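Local coordinates for DNA polymerase III subunit beta (Deinococcus radiodurans, PDB 4TRT), which probably tethers DNA polymerases and other proteins to DNA, as a ring-shaped homodimer that encircles the duplex and confers processivity, at residues A[260-265]-A[319-324]; A[284-289]-A[295-300]; A[331-336]-A[342-347]. All blocks are in the same frame, centred on the assembly; numbering follows the deposited sequence.

All three contacts lie within the C-terminal domain and show how one domain of a ring-shaped processivity factor is built from two helices set against sheets. Interaction 1 pairs the two helices; interaction 2, a hairpin, comes between them in the chain; interaction 3, a second hairpin, follows the later helix. Interaction 1 touches both of the others, its centre about 12 Å from the centre of interaction 2 and about 14 Å from that of interaction 3, while the hairpins' centres are about 18 Å apart. Each hairpin belongs to a different sheet. Leu287 packs on Ala260 and Phe344 on Leu324, so the helix pair bridges both. Interactions 1 and 2 also reach the second subunit.

Interaction 1: A[260-265]-A[319-324]; sequences AVNRVA and HVLDAL
The flat group of this contact is the carboxamide of Asn262, which meets its neighbour only loosely: OD1 lies 4.2 Å from CD1 of Leu321, at the margin of the interface, while aliphatic branches make the closest contacts. The setting is the antiparallel helix pair in the C-terminal domain of a ring-shaped DNA processivity factor, in which, across the family, such helices line the central hole that surrounds DNA. The two short segments run at 163° to each other, and their axes come no closer than 10.2 Å, a spacing bridged by side chains from both helices. Val261 and Leu321 face each other at the point of closest backbone approach. Their side chains slide past one another in opposite directions, bringing Val261 CG1 to 3.6 Å from Leu321 CD2. That methyl of Val261 is turned opposite the backbone nitrogen (chi1 167°), which carries it out from the helix toward Leu321. The pairing is apolar and small, about 178 Å² in all. On the flanks, Val261 also packs on Leu287 and Val320 on Met357, so each helix rests on strands beside it. Arg263 turns elsewhere, forming a salt bridge with Asp298 and a hydrogen bond from NE to the backbone oxygen of Asn81 of the second subunit. Deeper in the contact, Val320 CG1 lies against both methyls of Val261, at 3.9 Å from CG1 and 3.9 Å from CG2.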
loop_
_atom_site.group_PDB
_atom_site.type_symbol
_atom_site.label_atom_id
_atom_site.label_comp_id
_atom_site.label_asym_id
_atom_site.label_seq_id
_atom_site.Cartn_x
_atom_site.Cartn_y
_atom_site.Cartn_z
ATOM N N ALA A 260 15.220 -18.360 2.369
ATOM C CA ALA A 260 15.782 -19.193 1.328
ATOM C C ALA A 260 14.707 -19.730 0.383
ATOM O O ALA A 260 14.910 -19.730 -0.826
ATOM C CB ALA A 260 16.599 -20.330 1.927
ATOM N N VAL A 261 13.557 -20.169 0.927
ATOM C CA VAL A 261 12.463 -20.685 0.097
ATOM C C VAL A 261 11.936 -19.552 -0.755
ATOM O O VAL A 261 11.759 -19.690 -1.980
ATOM C CB VAL A 261 11.355 -21.329 0.945
ATOM C CG1 VAL A 261 10.096 -21.586 0.130
ATOM C CG2 VAL A 261 11.859 -22.643 1.563
ATOM N N ASN A 262 11.728 -18.404 -0.125
ATOM C CA ASN A 262 11.264 -17.223 -0.835
ATOM C C ASN A 262 12.148 -16.865 -2.026
ATOM O O ASN A 262 11.650 -16.682 -3.141
ATOM C CB ASN A 262 11.164 -16.018 0.096
ATOM C CG ASN A 262 10.607 -14.802 -0.616
ATOM O OD1 ASN A 262 9.443 -14.788 -0.993
ATOM N ND2 ASN A 262 11.447 -13.804 -0.852
ATOM N N ARG A 263 13.451 -16.742 -1.807
ATOM C CA ARG A 263 14.328 -16.272 -2.877
ATOM C C ARG A 263 14.454 -17.285 -4.026
ATOM O O ARG A 263 14.430 -16.891 -5.199
ATOM C CB ARG A 263 15.695 -15.834 -2.349
ATOM C CG ARG A 263 16.615 -16.934 -1.842
ATOM C CD ARG A 263 18.005 -16.370 -1.551
ATOM N NE ARG A 263 17.968 -15.365 -0.494
ATOM C CZ ARG A 263 18.127 -15.614 0.813
ATOM N NH1 ARG A 263 18.365 -16.839 1.277
ATOM N NH2 ARG A 263 18.058 -14.612 1.665
ATOM N N VAL A 264 14.543 -18.571 -3.696
ATOM C CA VAL A 264 14.673 -19.620 -4.712
ATOM C C VAL A 264 13.397 -19.775 -5.545
ATOM O O VAL A 264 13.461 -20.012 -6.742
ATOM C CB VAL A 264 15.096 -20.956 -4.059
ATOM C CG1 VAL A 264 14.979 -22.112 -5.041
ATOM C CG2 VAL A 264 16.526 -20.834 -3.562
ATOM N N ALA A 265 12.240 -19.596 -4.910
ATOM C CA ALA A 265 10.943 -19.790 -5.565
ATOM C C ALA A 265 10.723 -18.820 -6.733
ATOM O O ALA A 265 9.893 -19.082 -7.617
ATOM C CB ALA A 265 9.813 -19.661 -4.539
ATOM N N HIS A 319 2.986 -23.237 -0.688
ATOM C CA HIS A 319 2.467 -24.023 0.445
ATOM C C HIS A 319 3.503 -24.173 1.526
ATOM O O HIS A 319 3.169 -24.204 2.704
ATOM C CB HIS A 319 1.908 -25.362 -0.028
ATOM C CG HIS A 319 0.693 -25.204 -0.931
ATOM N ND1 HIS A 319 -0.048 -26.245 -1.353
ATOM C CD2 HIS A 319 0.102 -24.055 -1.481
ATOM C CE1 HIS A 319 -1.049 -25.794 -2.137
ATOM N NE2 HIS A 319 -0.959 -24.452 -2.211
ATOM N N VAL A 320 4.772 -24.226 1.143
ATOM C CA VAL A 320 5.869 -24.294 2.114
ATOM C C VAL A 320 5.874 -23.022 2.962
ATOM O O VAL A 320 5.939 -23.085 4.195
ATOM C CB VAL A 320 7.249 -24.505 1.440
ATOM C CG1 VAL A 320 8.367 -24.220 2.431
ATOM C CG2 VAL A 320 7.381 -25.925 0.896
ATOM N N LEU A 321 5.793 -21.876 2.302
ATOM C CA LEU A 321 5.799 -20.594 2.995
ATOM C C LEU A 321 4.556 -20.433 3.861
ATOM O O LEU A 321 4.659 -19.931 4.990
ATOM C CB LEU A 321 5.935 -19.433 2.013
ATOM C CG LEU A 321 7.301 -19.359 1.309
ATOM C CD1 LEU A 321 7.341 -18.182 0.350
ATOM C CD2 LEU A 321 8.439 -19.277 2.320
ATOM N N ASP A 322 3.400 -20.871 3.357
ATOM C CA ASP A 322 2.165 -20.894 4.166
ATOM C C ASP A 322 2.412 -21.681 5.453
ATOM O O ASP A 322 2.082 -21.220 6.543
ATOM C CB ASP A 322 1.011 -21.603 3.442
ATOM C CG ASP A 322 0.407 -20.804 2.304
ATOM O OD1 ASP A 322 0.582 -19.581 2.220
ATOM O OD2 ASP A 322 -0.304 -21.437 1.490
ATOM N N ALA A 323 2.968 -22.885 5.309
ATOM C CA ALA A 323 3.152 -23.800 6.432
ATOM C C ALA A 323 4.171 -23.266 7.449
ATOM O O ALA A 323 3.989 -23.441 8.652
ATOM C CB ALA A 323 3.562 -25.184 5.934
ATOM N N LEU A 324 5.235 -22.631 6.963
ATOM C CA LEU A 324 6.270 -22.072 7.832
ATOM C C LEU A 324 5.886 -20.786 8.539
ATOM O O LEU A 324 6.519 -20.414 9.546
ATOM C CB LEU A 324 7.559 -21.821 7.048
ATOM C CG LEU A 324 8.252 -23.073 6.542
ATOM C CD1 LEU A 324 9.433 -22.653 5.682
ATOM C CD2 LEU A 324 8.696 -23.948 7.716
#

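Interaction 2: A[284-289]-A[295-300]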
loop_
_atom_site.group_PDB
_atom_site.type_symbol
_atom_site.label_atom_id
_atom_site.label_comp_id
_atom_site.label_asym_id
_atom_site.label_seq_id
_atom_site.Cartn_x
_atom_site.Cartn_y
_atom_site.Cartn_z
ATOM N N THR A 284 23.419 -30.403 5.519
ATOM C CA THR A 284 22.936 -29.249 4.769
ATOM C C THR A 284 21.561 -29.504 4.158
ATOM O O THR A 284 21.192 -30.643 3.883
ATOM C CB THR A 284 23.909 -28.823 3.630
ATOM O OG1 THR A 284 23.907 -29.802 2.586
ATOM C CG2 THR A 284 25.341 -28.582 4.161
ATOM N N LEU A 285 20.802 -28.427 3.964
ATOM C CA LEU A 285 19.581 -28.469 3.184
ATOM C C LEU A 285 19.816 -27.577 1.975
ATOM O O LEU A 285 20.118 -26.389 2.122
ATOM C CB LEU A 285 18.386 -27.973 3.996
ATOM C CG LEU A 285 17.097 -27.686 3.222
ATOM C CD1 LEU A 285 16.569 -28.955 2.542
ATOM C CD2 LEU A 285 16.045 -27.092 4.153
ATOM N N ARG A 286 19.688 -28.149 0.785
ATOM C CA ARG A 286 19.762 -27.367 -0.437
ATOM C C ARG A 286 18.362 -27.214 -1.012
ATOM O O ARG A 286 17.617 -28.193 -1.153
ATOM C CB ARG A 286 20.672 -28.041 -1.452
ATOM C CG ARG A 286 21.013 -27.146 -2.620
ATOM C CD ARG A 286 21.708 -27.909 -3.715
ATOM N NE ARG A 286 20.764 -28.734 -4.456
ATOM C CZ ARG A 286 21.113 -29.568 -5.429
ATOM N NH1 ARG A 286 22.389 -29.702 -5.782
ATOM N NH2 ARG A 286 20.178 -30.277 -6.048
ATOM N N LEU A 287 18.013 -25.983 -1.353
ATOM C CA LEU A 287 16.757 -25.691 -2.028
ATOM C C LEU A 287 17.075 -25.375 -3.474
ATOM O O LEU A 287 18.037 -24.646 -3.737
ATOM C CB LEU A 287 16.094 -24.487 -1.374
ATOM C CG LEU A 287 15.859 -24.703 0.119
ATOM C CD1 LEU A 287 15.293 -23.420 0.686
ATOM C CD2 LEU A 287 14.897 -25.861 0.335
ATOM N N ALA A 288 16.291 -25.923 -4.403
ATOM C CA ALA A 288 16.514 -25.709 -5.843
ATOM C C ALA A 288 15.198 -25.494 -6.564
ATOM O O ALA A 288 14.179 -26.117 -6.238
ATOM C CB ALA A 288 17.259 -26.881 -6.468
ATOM N N ALA A 289 15.222 -24.598 -7.543
ATOM C CA ALA A 289 14.107 -24.415 -8.446
ATOM C C ALA A 289 14.648 -24.017 -9.799
ATOM O O ALA A 289 15.770 -23.498 -9.917
ATOM C CB ALA A 289 13.133 -23.366 -7.911
ATOM N N ARG A 295 17.709 -20.842 -13.140
ATOM C CA ARG A 295 17.674 -21.824 -12.048
ATOM C C ARG A 295 18.351 -21.238 -10.819
ATOM O O ARG A 295 19.258 -20.401 -10.952
ATOM C CB ARG A 295 18.345 -23.129 -12.503
ATOM C CG ARG A 295 19.863 -23.142 -12.410
ATOM C CD ARG A 295 20.549 -23.994 -13.483
ATOM N NE ARG A 295 21.924 -24.346 -13.085
ATOM C CZ ARG A 295 22.954 -24.474 -13.926
ATOM N NH1 ARG A 295 22.817 -24.259 -15.236
ATOM N NH2 ARG A 295 24.153 -24.801 -13.443
ATOM N N ALA A 296 17.892 -21.649 -9.635
ATOM C CA ALA A 296 18.372 -21.109 -8.366
ATOM C C ALA A 296 18.658 -22.241 -7.421
ATOM O O ALA A 296 17.875 -23.187 -7.367
ATOM C CB ALA A 296 17.311 -20.219 -7.729
ATOM N N GLN A 297 19.725 -22.101 -6.638
ATOM C CA GLN A 297 19.990 -22.984 -5.507
ATOM C C GLN A 297 20.447 -22.168 -4.306
ATOM O O GLN A 297 21.226 -21.219 -4.460
ATOM C CB GLN A 297 21.103 -23.972 -5.838
ATOM C CG GLN A 297 20.731 -24.998 -6.900
ATOM C CD GLN A 297 21.851 -25.975 -7.213
ATOM O OE1 GLN A 297 23.010 -25.741 -6.870
ATOM N NE2 GLN A 297 21.508 -27.076 -7.884
ATOM N N ASP A 298 19.966 -22.545 -3.127
ATOM C CA ASP A 298 20.447 -21.979 -1.862
ATOM C C ASP A 298 20.745 -23.113 -0.894
ATOM O O ASP A 298 19.984 -24.089 -0.825
ATOM C CB ASP A 298 19.411 -21.030 -1.276
ATOM C CG ASP A 298 20.026 -19.945 -0.413
ATOM O OD1 ASP A 298 21.254 -19.966 -0.145
ATOM O OD2 ASP A 298 19.269 -19.054 0.019
ATOM N N THR A 299 21.852 -23.008 -0.163
ATOM C CA THR A 299 22.276 -24.095 0.741
ATOM C C THR A 299 22.364 -23.586 2.174
ATOM O O THR A 299 22.991 -22.549 2.424
ATOM C CB THR A 299 23.630 -24.700 0.300
ATOM O OG1 THR A 299 23.540 -25.158 -1.057
ATOM C CG2 THR A 299 24.052 -25.883 1.191
ATOM N N LEU A 300 21.720 -24.312 3.095
ATOM C CA LEU A 300 21.679 -23.968 4.514
ATOM C C LEU A 300 22.290 -25.079 5.359
ATOM O O LEU A 300 22.054 -26.254 5.092
ATOM C CB LEU A 300 20.229 -23.760 4.984
ATOM C CG LEU A 300 19.402 -22.646 4.355
ATOM C CD1 LEU A 300 17.942 -22.748 4.796
ATOM C CD2 LEU A 300 19.978 -21.289 4.708
#
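A beta hairpin at the edge, within this chain, of a four-stranded antiparallel sheet brings residues 284-289 and 295-300 together. Three hydrogen-bonded pairs, Leu285 with Leu300, Leu287 with Asp298 and Ala289 with Ala296, each supply two backbone bonds, such as Leu287 N to Asp298 O at 2.8 Å. Arg286, Ala288, Gln297 and Thr299 share one face of the hairpin. There the Arg286 chain, bent at chi3 (75°), lays its guanidinium against the Gln297 carboxamide: NE2 stands 3.4 Å above the guanidinium plane, over its centre, and the two planes are 25° apart. The groups are stacked and not hydrogen-bonded, since NH1 and NE2 are both donors. Farther back, Arg286 CG lies 3.6 Å from Thr299 OG1. NH2 is bridged to Glu277 on the adjoining strand, and a leucine at Arg286 would probably leave that carboxylate without its mate and the Gln297 amide free to turn. Leu285, Leu287, Ala289, Ala296, Asp298 and Leu300 occupy the other face, where Leu287 and Ala289 pack on helix 254-265 and Asp298 bridges to Arg263. Beyond Arg295 to Asp298 the sheet runs on, antiparallel, into a strand of the second subunit, while strand 275-281 flanks the hairpin within its own chain.

Interaction 3: A[331-336]-A[342-347]; sequences AELLFS and AIFRAV. Unlike the reference sequence in segment 342-347: Val347 (reference Arg).
Glu332, Leu334 and Arg345 give up the most surface in this hairpin, and together they show how a salt bridge can be laid across paired strands. Glu332 and Arg345 form a hydrogen-bonded pair of the antiparallel strands, and their side chains lie side by side, pointing the same way. Arg345 presents the side of its guanidinium: NE reaches Glu332 OE1 at 2.8 Å and NH2 reaches the same oxygen at 2.6 Å. OE1 sits in the guanidinium plane, although the carboxylate itself is turned 50° from it. The arginine can do this because its CG is held between the backbone nitrogen and carbonyl carbon (chi1 60°), from where the chain runs extended to NE beside the glutamate. Leu334 covers one face of the guanidinium, its CD1 4.0 Å above the plane and displaced toward the rim; its CB also meets Ile343 CB at 4.1 Å. The second carboxylate oxygen, OE2, is taken by the backbone nitrogen of Gly348.

On the opposite face of the hairpin from the salt bridge, Leu333, Phe335, Ala342 and Phe344 make an apolar surface. Leu333 CD2 sits over one face of the Phe344 ring, offset toward the rim, in a CH-pi contact, 4.0 Å from its centroid, and Phe335 CE1 comes to the edge of that ring. The Phe344 ring also packs against Ala323 and Leu324 of helix 317-324. Strands 248-253 and 353-357 flank the hairpin in a sheet that continues into strands of the central domain.

Glu332 is buried, yet its OE1 takes two donors from one guanidinium and its OE2 a backbone N-H, so its carboxylate is probably kept charged and fixed in rotation, with Leu334 shielding one face of the arginine that balances it.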
loop_
_atom_site.group_PDB
_atom_site.type_symbol
_atom_site.label_atom_id
_atom_site.label_comp_id
_atom_site.label_asym_id
_atom_site.label_seq_id
_atom_site.Cartn_x
_atom_site.Cartn_y
_atom_site.Cartn_z
ATOM N N ALA A 331 12.887 -24.114 13.168
ATOM C CA ALA A 331 11.929 -25.027 12.582
ATOM C C ALA A 331 12.444 -26.457 12.694
ATOM O O ALA A 331 13.645 -26.692 12.621
ATOM C CB ALA A 331 11.682 -24.661 11.123
ATOM N N GLU A 332 11.508 -27.391 12.860
ATOM C CA GLU A 332 11.759 -28.814 12.840
ATOM C C GLU A 332 10.993 -29.374 11.654
ATOM O O GLU A 332 9.787 -29.178 11.541
ATOM C CB GLU A 332 11.221 -29.429 14.133
ATOM C CG GLU A 332 12.109 -30.441 14.803
ATOM C CD GLU A 332 11.596 -30.785 16.203
ATOM O OE1 GLU A 332 10.504 -31.362 16.295
ATOM O OE2 GLU A 332 12.266 -30.465 17.212
ATOM N N LEU A 333 11.697 -30.030 10.742
ATOM C CA LEU A 333 11.064 -30.639 9.560
ATOM C C LEU A 333 11.180 -32.145 9.718
ATOM O O LEU A 333 12.290 -32.670 9.848
ATOM C CB LEU A 333 11.781 -30.200 8.264
ATOM C CG LEU A 333 12.211 -28.733 8.154
ATOM C CD1 LEU A 333 12.951 -28.504 6.850
ATOM C CD2 LEU A 333 11.004 -27.802 8.311
ATOM N N LEU A 334 10.044 -32.832 9.700
ATOM C CA LEU A 334 9.996 -34.261 9.885
ATOM C C LEU A 334 9.488 -34.907 8.598
ATOM O O LEU A 334 8.354 -34.663 8.175
ATOM C CB LEU A 334 9.052 -34.598 11.023
ATOM C CG LEU A 334 9.266 -33.908 12.372
ATOM C CD1 LEU A 334 8.112 -34.301 13.296
ATOM C CD2 LEU A 334 10.593 -34.284 12.983
ATOM N N PHE A 335 10.329 -35.748 7.996
ATOM C CA PHE A 335 10.054 -36.349 6.702
ATOM C C PHE A 335 9.779 -37.834 6.851
ATOM O O PHE A 335 10.499 -38.535 7.582
ATOM C CB PHE A 335 11.249 -36.152 5.773
ATOM C CG PHE A 335 11.575 -34.726 5.515
ATOM C CD1 PHE A 335 10.711 -33.927 4.781
ATOM C CD2 PHE A 335 12.749 -34.171 6.015
ATOM C CE1 PHE A 335 11.023 -32.606 4.519
ATOM C CE2 PHE A 335 13.053 -32.843 5.778
ATOM C CZ PHE A 335 12.189 -32.065 5.018
ATOM N N SER A 336 8.725 -38.307 6.192
ATOM C CA SER A 336 8.379 -39.715 6.238
ATOM C C SER A 336 8.931 -40.471 5.025
ATOM O O SER A 336 8.852 -41.685 4.989
ATOM C CB SER A 336 6.868 -39.905 6.362
ATOM O OG SER A 336 6.172 -39.430 5.220
ATOM N N ALA A 342 5.107 -34.721 5.012
ATOM C CA ALA A 342 6.059 -34.180 5.974
ATOM C C ALA A 342 5.338 -33.348 7.020
ATOM O O ALA A 342 4.248 -32.842 6.767
ATOM C CB ALA A 342 7.087 -33.323 5.254
ATOM N N ILE A 343 5.965 -33.181 8.184
ATOM C CA ILE A 343 5.451 -32.296 9.234
ATOM C C ILE A 343 6.458 -31.160 9.426
ATOM O O ILE A 343 7.660 -31.414 9.535
ATOM C CB ILE A 343 5.237 -33.046 10.564
ATOM C CG1 ILE A 343 4.171 -34.140 10.417
ATOM C CG2 ILE A 343 4.835 -32.089 11.674
ATOM C CD1 ILE A 343 4.135 -35.091 11.605
ATOM N N PHE A 344 5.964 -29.915 9.416
ATOM C CA PHE A 344 6.750 -28.746 9.779
ATOM C C PHE A 344 6.182 -28.186 11.083
ATOM O O PHE A 344 4.971 -28.029 11.231
ATOM C CB PHE A 344 6.706 -27.645 8.710
ATOM C CG PHE A 344 7.210 -28.046 7.344
ATOM C CD1 PHE A 344 7.886 -29.237 7.121
ATOM C CD2 PHE A 344 7.063 -27.157 6.282
ATOM C CE1 PHE A 344 8.339 -29.564 5.864
ATOM C CE2 PHE A 344 7.539 -27.458 5.024
ATOM C CZ PHE A 344 8.162 -28.678 4.808
ATOM N N ARG A 345 7.056 -27.921 12.047
ATOM C CA ARG A 345 6.642 -27.364 13.331
ATOM C C ARG A 345 7.800 -26.601 13.988
ATOM O O ARG A 345 8.922 -26.625 13.474
ATOM C CB ARG A 345 6.126 -28.480 14.237
ATOM C CG ARG A 345 7.134 -29.567 14.536
ATOM C CD ARG A 345 6.565 -30.683 15.394
ATOM N NE ARG A 345 7.674 -31.364 16.040
ATOM C CZ ARG A 345 7.567 -32.339 16.925
ATOM N NH1 ARG A 345 6.379 -32.812 17.289
ATOM N NH2 ARG A 345 8.675 -32.845 17.457
ATOM N N ALA A 346 7.521 -25.906 15.093
ATOM C CA ALA A 346 8.592 -25.340 15.942
ATOM C C ALA A 346 9.241 -26.463 16.751
ATOM O O ALA A 346 8.653 -27.528 16.915
ATOM C CB ALA A 346 8.056 -24.245 16.860
ATOM N N VAL A 347 10.451 -26.234 17.258
ATOM C CA VAL A 347 11.163 -27.231 18.069
ATOM C C VAL A 347 10.241 -27.852 19.153
ATOM O O VAL A 347 9.598 -27.140 19.911
ATOM C CB VAL A 347 12.434 -26.614 18.715
ATOM C CG1 VAL A 347 13.045 -27.555 19.759
ATOM C CG2 VAL A 347 13.450 -26.278 17.638
#